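Local atomic coordinates of 2-ON-2 hemoglobin (Agrobacterium tumefaciens, PDB entry 2XYK), a protein that binds heme b and, as a truncated hemoglobin of group II, probably binds oxygen and may act as an oxygen carrier. Residues R19-R24 with L95-A100; E89-L94 with L121-Q126. All coordinates share one frame; numbering follows the deposited sequence.

Both contacts use helix 87-104, interaction 1 through its residues 95-100 against helix 14-31 and interaction 2 through the preceding residues 89-94 against helix 108-125. In the 2-on-2 globin fold these correspond to the G helix meeting B and H, and the two contact centres lie 14 Å apart. Side-chain packing within the shared helix relates them: the ring of Phe97, from interaction 1, meets that of Trp93, from interaction 2, with planes at about 15°. Trp93 lies directly on the heme, whereas Phe97 remains about 6 Å from it, making interaction 1 a second layer behind the pocket. His80, the axial iron ligand, is about 11 Å from Phe97, side chain to side chain.

Interaction 1: R19-R24 with L95-A100; sequences RALTRR and LCFRRA
Helix segments 19-24 and 95-100 run roughly antiparallel, their N-to-C directions 143° apart and their axes 9.1 Å from each other at closest approach. The backbones come nearest where Arg24 faces Ala100, with their CA atoms 5.4 Å apart. The small side chain of Ala100 makes this approach possible: its CB points into helix 14-31 and lies 3.7 Å from the carbonyl O of Leu21. Leu21 comes in alongside. With CG anti to its backbone N (chi1 176°), Leu21 brings its CD1 to 3.6 Å from Ala100 C, the carbonyl carbon. Its other branch turns to the Phe97 ring, Leu21 CD2 meeting Phe97 CE1 at 4.2 Å. Beyond this apolar patch Met101 and Leu57 also touch Leu21, so helix 47-60 helps enclose it.

Towards the outer side, the aliphatic part of Arg24 packs over Ala100, CG standing 4.0 Å from the alanine CA. The bend at chi2 then carries the guanidinium towards Arg99, whose chain is extended from CG to NE. The two cationic ends approach obliquely, NH2 of Arg24 lying 3.8 Å from NH2 of Arg99, with their planes 79° apart. Glu103 forms salt bridges with the NE atoms of both, and Glu27 takes NH1 of Arg24. The contact therefore combines a buried apolar centre with an arginine pair whose mutual repulsion is probably offset by the shared carboxylate.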
loop_
_atom_site.group_PDB
_atom_site.type_symbol
_atom_site.label_atom_id
_atom_site.label_comp_id
_atom_site.label_asym_id
_atom_site.label_seq_id
_atom_site.Cartn_x
_atom_site.Cartn_y
_atom_site.Cartn_z
ATOM N N ARG A 19 1.531 -9.368 -4.727
ATOM C CA ARG A 19 2.496 -9.095 -5.798
ATOM C C ARG A 19 1.886 -8.217 -6.907
ATOM O O ARG A 19 2.516 -7.257 -7.349
ATOM C CB ARG A 19 3.055 -10.406 -6.406
ATOM C CG ARG A 19 4.026 -11.184 -5.483
ATOM C CD ARG A 19 5.076 -11.991 -6.298
ATOM N NE ARG A 19 5.379 -13.300 -5.699
ATOM C CZ ARG A 19 6.484 -13.624 -5.007
ATOM N NH1 ARG A 19 7.446 -12.734 -4.767
ATOM N NH2 ARG A 19 6.618 -14.864 -4.529
ATOM N N ALA A 20 0.672 -8.556 -7.370
ATOM C CA ALA A 20 0.034 -7.800 -8.469
ATOM C C ALA A 20 -0.414 -6.420 -7.979
ATOM O O ALA A 20 -0.290 -5.405 -8.686
ATOM C CB ALA A 20 -1.159 -8.578 -9.049
ATOM N N LEU A 21 -0.945 -6.394 -6.755
ATOM C CA LEU A 21 -1.395 -5.145 -6.159
ATOM C C LEU A 21 -0.246 -4.141 -6.090
ATOM O O LEU A 21 -0.373 -3.026 -6.560
ATOM C CB LEU A 21 -1.988 -5.383 -4.764
ATOM C CG LEU A 21 -2.417 -4.143 -3.968
ATOM C CD1 LEU A 21 -3.633 -3.412 -4.595
ATOM C CD2 LEU A 21 -2.736 -4.576 -2.559
ATOM N N THR A 22 0.869 -4.550 -5.498
ATOM C CA THR A 22 1.975 -3.640 -5.226
ATOM C C THR A 22 2.660 -3.222 -6.543
ATOM O O THR A 22 3.062 -2.072 -6.688
ATOM C CB THR A 22 2.973 -4.292 -4.237
ATOM O OG1 THR A 22 2.258 -4.725 -3.067
ATOM C CG2 THR A 22 4.049 -3.311 -3.794
ATOM N N ARG A 23 2.785 -4.166 -7.489
ATOM C CA ARG A 23 3.330 -3.884 -8.819
ATOM C C ARG A 23 2.502 -2.861 -9.548
ATOM O O ARG A 23 3.064 -1.927 -10.122
ATOM C CB ARG A 23 3.459 -5.145 -9.688
ATOM C CG ARG A 23 4.069 -4.930 -11.118
ATOM C CD ARG A 23 5.579 -4.604 -11.083
ATOM N NE ARG A 23 6.314 -5.525 -10.216
ATOM C CZ ARG A 23 6.999 -6.595 -10.619
ATOM N NH1 ARG A 23 7.093 -6.918 -11.909
ATOM N NH2 ARG A 23 7.609 -7.349 -9.717
ATOM N N ARG A 24 1.178 -3.058 -9.567
ATOM C CA ARG A 24 0.288 -2.143 -10.269
ATOM C C ARG A 24 0.269 -0.748 -9.621
ATOM O O ARG A 24 0.117 0.246 -10.321
ATOM C CB ARG A 24 -1.143 -2.717 -10.338
ATOM C CG ARG A 24 -2.137 -1.871 -11.173
ATOM C CD ARG A 24 -1.632 -1.723 -12.646
ATOM N NE ARG A 24 -2.575 -0.989 -13.502
ATOM C CZ ARG A 24 -2.250 -0.300 -14.598
ATOM N NH1 ARG A 24 -0.985 -0.198 -14.985
ATOM N NH2 ARG A 24 -3.203 0.311 -15.298
ATOM N N LEU A 95 -5.189 7.806 -4.891
ATOM C CA LEU A 95 -5.626 7.559 -6.268
ATOM C C LEU A 95 -5.070 6.246 -6.809
ATOM O O LEU A 95 -5.831 5.417 -7.336
ATOM C CB LEU A 95 -5.225 8.722 -7.186
ATOM C CG LEU A 95 -5.389 8.517 -8.696
ATOM C CD1 LEU A 95 -6.884 8.597 -9.081
ATOM C CD2 LEU A 95 -4.596 9.534 -9.438
ATOM N N CYS A 96 -3.756 6.064 -6.699
ATOM C CA CYS A 96 -3.064 4.890 -7.266
ATOM C C CYS A 96 -3.400 3.614 -6.490
ATOM O O CYS A 96 -3.614 2.554 -7.082
ATOM C CB CYS A 96 -1.534 5.117 -7.347
ATOM S SG CYS A 96 -1.013 6.623 -8.300
ATOM N N PHE A 97 -3.463 3.706 -5.166
ATOM C CA PHE A 97 -3.801 2.522 -4.352
ATOM C C PHE A 97 -5.231 2.046 -4.631
ATOM O O PHE A 97 -5.455 0.852 -4.706
ATOM C CB PHE A 97 -3.602 2.749 -2.845
ATOM C CG PHE A 97 -3.640 1.468 -2.036
ATOM C CD1 PHE A 97 -2.502 0.655 -1.939
ATOM C CD2 PHE A 97 -4.819 1.051 -1.408
ATOM C CE1 PHE A 97 -2.545 -0.552 -1.212
ATOM C CE2 PHE A 97 -4.862 -0.143 -0.675
ATOM C CZ PHE A 97 -3.733 -0.944 -0.580
ATOM N N ARG A 98 -6.177 2.979 -4.767
ATOM C CA ARG A 98 -7.566 2.624 -5.089
ATOM C C ARG A 98 -7.659 1.894 -6.414
ATOM O O ARG A 98 -8.266 0.832 -6.487
ATOM C CB ARG A 98 -8.463 3.865 -5.126
ATOM C CG ARG A 98 -9.980 3.557 -5.037
ATOM C CD ARG A 98 -10.741 4.845 -4.695
ATOM N NE ARG A 98 -12.106 4.872 -5.226
ATOM N N ARG A 99 -7.061 2.474 -7.458
ATOM C CA ARG A 99 -7.082 1.880 -8.791
ATOM C C ARG A 99 -6.338 0.553 -8.861
ATOM O O ARG A 99 -6.772 -0.354 -9.577
ATOM C CB ARG A 99 -6.499 2.838 -9.845
ATOM C CG ARG A 99 -6.745 2.368 -11.262
ATOM C CD ARG A 99 -6.710 3.484 -12.302
ATOM N NE ARG A 99 -6.416 2.896 -13.611
ATOM C CZ ARG A 99 -6.098 3.582 -14.714
ATOM N NH1 ARG A 99 -6.018 4.915 -14.705
ATOM N NH2 ARG A 99 -5.842 2.920 -15.842
ATOM N N ALA A 100 -5.207 0.461 -8.158
ATOM C CA ALA A 100 -4.466 -0.789 -8.100
ATOM C C ALA A 100 -5.295 -1.896 -7.455
ATOM O O ALA A 100 -5.287 -3.029 -7.950
ATOM C CB ALA A 100 -3.101 -0.609 -7.400
#

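Interaction 2: E89-L94 with L121-Q126. With HEM (protoporphyrin IX containing Fe), chain C.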
loop_
_atom_site.group_PDB
_atom_site.type_symbol
_atom_site.label_atom_id
_atom_site.label_comp_id
_atom_site.label_asym_id
_atom_site.label_seq_id
_atom_site.Cartn_x
_atom_site.Cartn_y
_atom_site.Cartn_z
ATOM N N GLU A 89 0.256 14.902 -2.314
ATOM C CA GLU A 89 1.002 13.646 -2.273
ATOM C C GLU A 89 0.069 12.607 -1.715
ATOM O O GLU A 89 0.008 11.495 -2.226
ATOM C CB GLU A 89 2.298 13.754 -1.427
ATOM C CG GLU A 89 3.385 14.611 -2.081
ATOM C CD GLU A 89 3.051 16.118 -2.101
ATOM O OE1 GLU A 89 2.351 16.570 -1.190
ATOM O OE2 GLU A 89 3.482 16.847 -3.029
ATOM N N ARG A 90 -0.679 13.004 -0.687
ATOM C CA ARG A 90 -1.652 12.142 -0.035
ATOM C C ARG A 90 -2.752 11.634 -0.977
ATOM O O ARG A 90 -2.979 10.432 -1.031
ATOM C CB ARG A 90 -2.248 12.829 1.191
ATOM C CG ARG A 90 -3.453 12.104 1.843
ATOM C CD ARG A 90 -4.312 13.168 2.595
ATOM N NE ARG A 90 -5.209 13.913 1.689
ATOM C CZ ARG A 90 -5.689 15.133 1.925
ATOM N NH1 ARG A 90 -5.350 15.786 3.025
ATOM N NH2 ARG A 90 -6.519 15.702 1.054
ATOM N N ASP A 91 -3.452 12.535 -1.678
ATOM C CA ASP A 91 -4.588 12.112 -2.515
ATOM C C ASP A 91 -4.141 11.340 -3.762
ATOM O O ASP A 91 -4.889 10.504 -4.288
ATOM C CB ASP A 91 -5.435 13.307 -2.950
ATOM C CG ASP A 91 -6.117 13.994 -1.786
ATOM O OD1 ASP A 91 -6.276 13.373 -0.699
ATOM O OD2 ASP A 91 -6.479 15.169 -1.960
ATOM N N GLU A 92 -2.933 11.636 -4.244
ATOM C CA GLU A 92 -2.358 10.951 -5.412
ATOM C C GLU A 92 -1.871 9.541 -5.097
ATOM O O GLU A 92 -1.937 8.658 -5.964
ATOM C CB GLU A 92 -1.238 11.787 -6.036
ATOM C CG GLU A 92 -1.762 13.065 -6.710
ATOM C CD GLU A 92 -0.636 13.945 -7.267
ATOM O OE1 GLU A 92 0.520 13.490 -7.332
ATOM O OE2 GLU A 92 -0.923 15.078 -7.651
ATOM N N TRP A 93 -1.395 9.330 -3.864
ATOM C CA TRP A 93 -1.097 7.993 -3.325
ATOM C C TRP A 93 -2.422 7.194 -3.259
ATOM O O TRP A 93 -2.540 6.069 -3.729
ATOM C CB TRP A 93 -0.475 8.160 -1.898
ATOM C CG TRP A 93 0.111 6.891 -1.279
ATOM C CD1 TRP A 93 1.446 6.540 -1.201
ATOM C CD2 TRP A 93 -0.622 5.801 -0.680
ATOM N NE1 TRP A 93 1.576 5.308 -0.568
ATOM C CE2 TRP A 93 0.327 4.848 -0.232
ATOM C CE3 TRP A 93 -1.992 5.548 -0.465
ATOM C CZ2 TRP A 93 -0.053 3.662 0.404
ATOM C CZ3 TRP A 93 -2.372 4.356 0.159
ATOM C CH2 TRP A 93 -1.407 3.440 0.599
ATOM N N LEU A 94 -3.443 7.809 -2.692
ATOM C CA LEU A 94 -4.765 7.178 -2.572
ATOM C C LEU A 94 -5.393 6.895 -3.939
ATOM O O LEU A 94 -6.044 5.866 -4.134
ATOM C CB LEU A 94 -5.690 8.054 -1.712
ATOM C CG LEU A 94 -5.360 8.070 -0.210
ATOM C CD1 LEU A 94 -6.079 9.254 0.456
ATOM C CD2 LEU A 94 -5.770 6.684 0.445
ATOM N N LEU A 121 -4.972 5.562 7.390
ATOM C CA LEU A 121 -3.501 5.609 7.569
ATOM C C LEU A 121 -2.876 6.704 6.698
ATOM O O LEU A 121 -1.979 7.430 7.146
ATOM C CB LEU A 121 -2.851 4.254 7.249
ATOM C CG LEU A 121 -2.869 3.150 8.301
ATOM C CD1 LEU A 121 -2.170 1.897 7.757
ATOM C CD2 LEU A 121 -2.229 3.609 9.626
ATOM N N ALA A 122 -3.365 6.826 5.461
ATOM C CA ALA A 122 -2.802 7.798 4.508
ATOM C C ALA A 122 -2.980 9.222 5.007
ATOM O O ALA A 122 -2.065 10.035 4.894
ATOM C CB ALA A 122 -3.426 7.646 3.119
ATOM N N PHE A 123 -4.162 9.520 5.554
ATOM C CA PHE A 123 -4.419 10.865 6.110
ATOM C C PHE A 123 -3.523 11.120 7.324
ATOM O O PHE A 123 -3.011 12.223 7.515
ATOM C CB PHE A 123 -5.892 11.066 6.451
ATOM C CG PHE A 123 -6.705 11.619 5.298
ATOM C CD1 PHE A 123 -7.144 10.789 4.275
ATOM C CD2 PHE A 123 -7.045 12.961 5.263
ATOM C CE1 PHE A 123 -7.899 11.301 3.209
ATOM C CE2 PHE A 123 -7.797 13.479 4.232
ATOM C CZ PHE A 123 -8.222 12.643 3.187
ATOM N N HIS A 124 -3.302 10.067 8.097
ATOM C CA HIS A 124 -2.381 10.109 9.209
ATOM C C HIS A 124 -0.883 10.256 8.830
ATOM O O HIS A 124 -0.074 10.680 9.673
ATOM C CB HIS A 124 -2.615 8.889 10.099
ATOM C CG HIS A 124 -2.110 9.067 11.502
ATOM N ND1 HIS A 124 -2.612 10.027 12.352
ATOM C CD2 HIS A 124 -1.137 8.420 12.193
ATOM C CE1 HIS A 124 -1.954 9.981 13.506
ATOM N NE2 HIS A 124 -1.055 9.010 13.436
ATOM N N MET A 125 -0.494 9.900 7.593
ATOM C CA MET A 125 0.928 10.045 7.171
ATOM C C MET A 125 1.208 11.457 6.720
ATOM O O MET A 125 2.353 11.872 6.671
ATOM C CB MET A 125 1.323 9.100 6.013
ATOM C CG MET A 125 1.187 7.617 6.310
ATOM S SD MET A 125 2.130 7.111 7.776
ATOM C CE MET A 125 0.911 7.316 9.102
ATOM N N GLN A 126 0.160 12.182 6.347
ATOM C CA GLN A 126 0.325 13.546 5.841
ATOM C C GLN A 126 1.026 14.380 6.930
ATOM O O GLN A 126 0.664 14.299 8.123
ATOM C CB GLN A 126 -1.038 14.131 5.427
ATOM C CG GLN A 126 -0.991 15.596 4.977
ATOM C CD GLN A 126 -2.366 16.270 4.915
ATOM O OE1 GLN A 126 -3.407 15.609 4.836
ATOM N NE2 GLN A 126 -2.363 17.610 4.924
HETATM C CHA HEM C . 7.509 4.310 2.377
HETATM C CHB HEM C . 4.889 8.027 0.490
HETATM C CHC HEM C . 0.976 6.282 2.837
HETATM C CHD HEM C . 3.322 2.130 3.644
HETATM C C1A HEM C . 7.155 5.491 1.733
HETATM C C2A HEM C . 8.069 6.436 1.116
HETATM C C3A HEM C . 7.364 7.454 0.608
HETATM C C4A HEM C . 5.955 7.198 0.863
HETATM C CMA HEM C . 7.878 8.724 -0.145
HETATM C CAA HEM C . 9.605 6.233 1.092
HETATM C CBA HEM C . 9.916 5.200 -0.018
HETATM C CGA HEM C . 11.197 4.392 0.187
HETATM O O1A HEM C . 11.836 4.391 1.280
HETATM O O2A HEM C . 11.600 3.699 -0.778
HETATM C C1B HEM C . 3.596 7.919 0.981
HETATM C C2B HEM C . 2.475 8.835 0.793
HETATM C C3B HEM C . 1.408 8.328 1.452
HETATM C C4B HEM C . 1.814 7.081 2.071
HETATM C CMB HEM C . 2.482 10.141 -0.019
HETATM C CAB HEM C . -0.027 8.904 1.583
HETATM C CBB HEM C . -0.267 9.950 2.379
HETATM C C1C HEM C . 1.240 4.997 3.224
HETATM C C2C HEM C . 0.295 4.084 3.807
HETATM C C3C HEM C . 0.923 2.919 4.028
HETATM C C4C HEM C . 2.304 3.079 3.591
HETATM C CMC HEM C . -1.174 4.482 4.087
HETATM C CAC HEM C . 0.307 1.635 4.654
HETATM C CBC HEM C . -0.808 1.083 4.124
HETATM C C1D HEM C . 4.681 2.324 3.476
HETATM C C2D HEM C . 5.741 1.396 3.845
HETATM C C3D HEM C . 7.039 2.080 3.452
HETATM C C4D HEM C . 6.653 3.350 2.888
HETATM C CMD HEM C . 5.571 -0.001 4.490
HETATM C CAD HEM C . 8.479 1.536 3.627
HETATM C CBD HEM C . 8.890 2.038 5.016
HETATM C CGD HEM C . 10.352 1.768 5.297
HETATM O O1D HEM C . 11.231 2.546 4.838
HETATM O O2D HEM C . 10.614 0.757 5.978
HETATM N NA HEM C . 5.875 5.983 1.560
HETATM N NB HEM C . 3.140 6.857 1.749
HETATM N NC HEM C . 2.455 4.368 3.111
HETATM N ND HEM C . 5.264 3.445 2.914
HETATM FE FE HEM C . 4.186 5.150 2.371
HETATM O O HOH W 1 3.817 4.226 0.712
#
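Glu89 opens the heme-facing side of helix 87-104, with CB 3.9 Å from the methyl CMB of the heme. Arg90 follows and carries the polar part of the contact. Its chain runs extended past the vinyl carbon CBB of the heme, which brings CD over the centre of the Phe123 ring, 3.7 Å from the centroid in a CH-pi contact. The bend at chi3 (81°) then turns the guanidinium flat across the same ring, its plane only 12° from that of the phenyl and CZ of Arg90 3.5 Å from CE2 of Phe123. Its edge is taken up on two sides. NH1 donates to OE1 of Gln126 (2.7 Å), approaching from above the amide plane, while NE and NH2 grip OD1 of Asp91 side-on in a salt bridge that restrains rotation of the group.

The two helices are nearly antiparallel, at 155°, and form the G/H pair of the 2-on-2 globin sandwich, one of its two helical layers. Within it Trp93, CG anti to its backbone N, lays one indole face over the heme from pyrrole B to pyrrole C. NE1 donates to a water (2.8 Å) that ligates the iron, with His80 as the axial protein ligand; this water occupies the position where oxygen would probably bind. Leu94 fills the apolar part of the interface, its CD2 3.7 Å from CB of Ala122 and its CD1 beside CE1 of Phe123.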